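Local coordinates for protein phosphoribosylaminoimidazole-succinocarboxamide synthase (Ehrlichia chaffeensis str. Arkansas, PDB 3KRE) that catalyses the ATP-dependent joining of L-aspartate to carboxyaminoimidazole ribonucleotide, giving SAICAR in de novo purine biosynthesis, at residues P42-Q47 with E99-K104. Sequence-based numbering, arbitrary orientation.
Sequences PLEVIQ and EQLVKK
Gln47 and Gln100 face each other as a hydrogen-bonded antiparallel pair, with Gln47 N 2.8 Å from Gln100 O. Their side chains run alongside one another in the same direction, the amide planes turned 69° apart, and Gln47 OE1 approaches Gln100 CD at 3.6 Å. The two amides do not bond directly: a water lies within hydrogen-bonding distance of both OE1 atoms, while Gln47 NE2 goes to the carbonyl of Asp216 and Gln100 NE2 to Asn72. On the same face, Val45 and Val102 form the next hydrogen-bonded pair, both N-H...O bonds nearly straight, and their CG2 methyls meet at 3.6 Å. These residues join strands 44-49 and 99-107, neighbours in the large antiparallel sheet of the SAICAR synthetase fold; strand 34-38 continues the sheet on the other side of strand 44-49, and its Ile36 touches Val45. At the end of the pairing, Lys104 N bonds to Leu43 O at 2.9 Å, from above the carbonyl plane. The Lys104 side chain, fully extended from a chi1 of -171° that turns CG away from its own N, crosses Val45 at about a right angle, its CG and CD each 4.0 Å from Val45 CG1. A water links Lys104 NZ to Pro42 O.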
ATOM      1  N   PRO A  42      24.467  -1.335   5.993  1.00  8.80           N
ATOM      2  CA  PRO A  42      23.723  -0.154   6.497  1.00  9.05           C
ATOM      3  C   PRO A  42      22.693   0.422   5.529  1.00  9.01           C
ATOM      4  O   PRO A  42      21.782   1.185   5.938  1.00 10.17           O
ATOM      5  CB  PRO A  42      24.842   0.861   6.752  1.00  9.28           C
ATOM      6  CG  PRO A  42      25.897   0.482   5.834  1.00  9.93           C
ATOM      7  CD  PRO A  42      25.895  -1.011   5.823  1.00  9.67           C
ATOM      8  N   LEU A  43      22.781   0.047   4.251  1.00  8.62           N
ATOM      9  CA  LEU A  43      21.867   0.599   3.254  1.00  7.40           C
ATOM     10  C   LEU A  43      20.763  -0.386   2.828  1.00  6.53           C
ATOM     11  O   LEU A  43      19.956  -0.077   1.934  1.00  4.84           O
ATOM     12  CB  LEU A  43      22.660   1.040   2.033  1.00  8.78           C
ATOM     13  CG  LEU A  43      23.653   2.179   2.266  1.00 12.05           C
ATOM     14  CD1 LEU A  43      24.603   2.256   1.047  1.00 17.71           C
ATOM     15  CD2 LEU A  43      22.863   3.479   2.493  1.00 17.37           C
ATOM     16  N   GLU A  44      20.743  -1.560   3.441  1.00  4.73           N
ATOM     17  CA  GLU A  44      19.692  -2.533   3.189  1.00  5.46           C
ATOM     18  C   GLU A  44      19.031  -2.941   4.496  1.00  5.48           C
ATOM     19  O   GLU A  44      19.726  -3.198   5.503  1.00  7.26           O
ATOM     20  CB  GLU A  44      20.294  -3.752   2.501  1.00  5.70           C
ATOM     21  CG  GLU A  44      20.783  -3.485   1.119  1.00  7.22           C
ATOM     22  CD  GLU A  44      21.475  -4.698   0.492  1.00  9.41           C
ATOM     23  OE1 GLU A  44      21.762  -5.728   1.182  1.00 10.20           O
ATOM     24  OE2 GLU A  44      21.757  -4.560  -0.700  1.00 11.07           O
ATOM     25  N   VAL A  45      17.714  -3.049   4.484  1.00  4.84           N
ATOM     26  CA  VAL A  45      16.956  -3.473   5.648  1.00  4.78           C
ATOM     27  C   VAL A  45      15.990  -4.591   5.285  1.00  5.75           C
ATOM     28  O   VAL A  45      15.734  -4.844   4.092  1.00  3.88           O
ATOM     29  CB  VAL A  45      16.239  -2.282   6.315  1.00  4.64           C
ATOM     30  CG1 VAL A  45      17.289  -1.363   6.933  1.00  5.26           C
ATOM     31  CG2 VAL A  45      15.279  -1.533   5.348  1.00  2.99           C
ATOM     32  N   ILE A  46      15.501  -5.296   6.309  1.00  5.52           N
ATOM     33  CA  ILE A  46      14.552  -6.388   6.091  1.00  6.88           C
ATOM     34  C   ILE A  46      13.179  -5.899   6.470  1.00  6.78           C
ATOM     35  O   ILE A  46      12.977  -5.388   7.580  1.00  6.94           O
ATOM     36  CB  ILE A  46      14.909  -7.657   6.911  1.00  7.88           C
ATOM     37  CG1 ILE A  46      16.202  -8.265   6.405  1.00 10.11           C
ATOM     38  CG2 ILE A  46      13.727  -8.704   6.908  1.00  6.88           C
ATOM     39  CD1 ILE A  46      16.768  -9.272   7.327  1.00 10.34           C
ATOM     40  N   GLN A  47      12.233  -6.019   5.541  1.00  5.87           N
ATOM     41  CA  GLN A  47      10.847  -5.721   5.824  1.00  6.87           C
ATOM     42  C   GLN A  47      10.183  -7.038   6.191  1.00  7.21           C
ATOM     43  O   GLN A  47      10.139  -7.952   5.369  1.00  6.65           O
ATOM     44  CB  GLN A  47      10.196  -5.075   4.597  1.00  7.87           C
ATOM     45  CG  GLN A  47       8.781  -4.592   4.785  1.00  8.03           C
ATOM     46  CD  GLN A  47       8.167  -4.052   3.496  1.00  9.03           C
ATOM     47  OE1 GLN A  47       8.055  -4.754   2.498  1.00 13.73           O
ATOM     48  NE2 GLN A  47       7.777  -2.813   3.520  1.00 13.48           N
ATOM     49  N   GLU A  99       9.565 -12.173   4.878  1.00  5.87           N
ATOM     50  CA  GLU A  99      10.564 -11.108   4.774  1.00  5.39           C
ATOM     51  C   GLU A  99      11.009 -10.846   3.370  1.00  5.12           C
ATOM     52  O   GLU A  99      11.115 -11.750   2.549  1.00  5.35           O
ATOM     53  CB  GLU A  99      11.790 -11.425   5.634  1.00  5.32           C
ATOM     54  CG  GLU A  99      11.436 -11.511   7.103  1.00  7.80           C
ATOM     55  CD  GLU A  99      12.581 -11.819   8.019  1.00  8.67           C
ATOM     56  OE1 GLU A  99      13.609 -12.376   7.576  1.00  7.46           O
ATOM     57  OE2 GLU A  99      12.428 -11.522   9.223  1.00  9.16           O
ATOM     58  N   GLN A 100      11.276  -9.587   3.116  1.00  5.22           N
ATOM     59  CA  GLN A 100      11.929  -9.182   1.880  1.00  6.21           C
ATOM     60  C   GLN A 100      13.015  -8.187   2.227  1.00  5.88           C
ATOM     61  O   GLN A 100      12.917  -7.478   3.227  1.00  6.40           O
ATOM     62  CB  GLN A 100      10.926  -8.632   0.849  1.00  6.93           C
ATOM     63  CG  GLN A 100       9.920  -7.705   1.324  1.00 10.29           C
ATOM     64  CD  GLN A 100       8.847  -7.444   0.293  1.00  9.36           C
ATOM     65  OE1 GLN A 100       9.000  -6.564  -0.537  1.00 10.59           O
ATOM     66  NE2 GLN A 100       7.714  -8.171   0.388  1.00  8.39           N
ATOM     67  N   LEU A 101      14.050  -8.181   1.411  1.00  5.02           N
ATOM     68  CA  LEU A 101      15.159  -7.258   1.503  1.00  3.97           C
ATOM     69  C   LEU A 101      14.787  -6.021   0.703  1.00  3.80           C
ATOM     70  O   LEU A 101      14.407  -6.113  -0.478  1.00  4.55           O
ATOM     71  CB  LEU A 101      16.420  -7.872   0.916  1.00  3.70           C
ATOM     72  CG  LEU A 101      17.735  -7.135   1.220  1.00  3.54           C
ATOM     73  CD1 LEU A 101      18.028  -7.160   2.751  1.00  5.45           C
ATOM     74  CD2 LEU A 101      18.899  -7.730   0.426  1.00  3.10           C
ATOM     75  N   VAL A 102      14.925  -4.865   1.334  1.00  2.42           N
ATOM     76  CA  VAL A 102      14.601  -3.608   0.687  1.00  3.23           C
ATOM     77  C   VAL A 102      15.656  -2.537   0.987  1.00  3.93           C
ATOM     78  O   VAL A 102      16.432  -2.620   1.981  1.00  4.62           O
ATOM     79  CB  VAL A 102      13.217  -3.078   1.129  1.00  4.23           C
ATOM     80  CG1 VAL A 102      12.090  -4.083   0.846  1.00  3.57           C
ATOM     81  CG2 VAL A 102      13.254  -2.715   2.633  1.00  3.95           C
ATOM     82  N   LYS A 103      15.663  -1.521   0.126  1.00  4.80           N
ATOM     83  CA  LYS A 103      16.565  -0.383   0.254  1.00  5.53           C
ATOM     84  C   LYS A 103      16.225   0.367   1.537  1.00  5.81           C
ATOM     85  O   LYS A 103      15.071   0.582   1.804  1.00  6.27           O
ATOM     86  CB  LYS A 103      16.395   0.579  -0.928  1.00  5.75           C
ATOM     87  CG  LYS A 103      16.824   0.023  -2.292  1.00  9.76           C
ATOM     88  CD  LYS A 103      16.721   1.091  -3.426  1.00 14.11           C
ATOM     89  CE  LYS A 103      18.077   1.418  -4.107  1.00 17.53           C
ATOM     90  NZ  LYS A 103      19.208   1.425  -3.167  1.00 19.72           N
ATOM     91  N   LYS A 104      17.224   0.825   2.259  1.00  6.21           N
ATOM     92  CA  LYS A 104      17.001   1.713   3.361  1.00  7.33           C
ATOM     93  C   LYS A 104      16.831   3.115   2.765  1.00  7.65           C
ATOM     94  O   LYS A 104      17.774   3.701   2.226  1.00  7.70           O
ATOM     95  CB  LYS A 104      18.137   1.647   4.371  1.00  8.05           C
ATOM     96  CG  LYS A 104      17.844   2.411   5.673  1.00 10.37           C
ATOM     97  CD  LYS A 104      18.971   2.281   6.687  1.00 13.81           C
ATOM     98  CE  LYS A 104      18.494   2.734   8.092  1.00 17.96           C
ATOM     99  NZ  LYS A 104      19.586   2.601   9.142  1.00 17.62           N
TER
HETATM  100  O   HOH W   1      22.682   2.202   8.571  0.50 12.29           O
HETATM  101  O   HOH W   2      20.180  -0.217  -0.811  1.00 15.19           O
HETATM  102  O   HOH W   3       6.999  -4.663  -0.249  1.00 13.66           O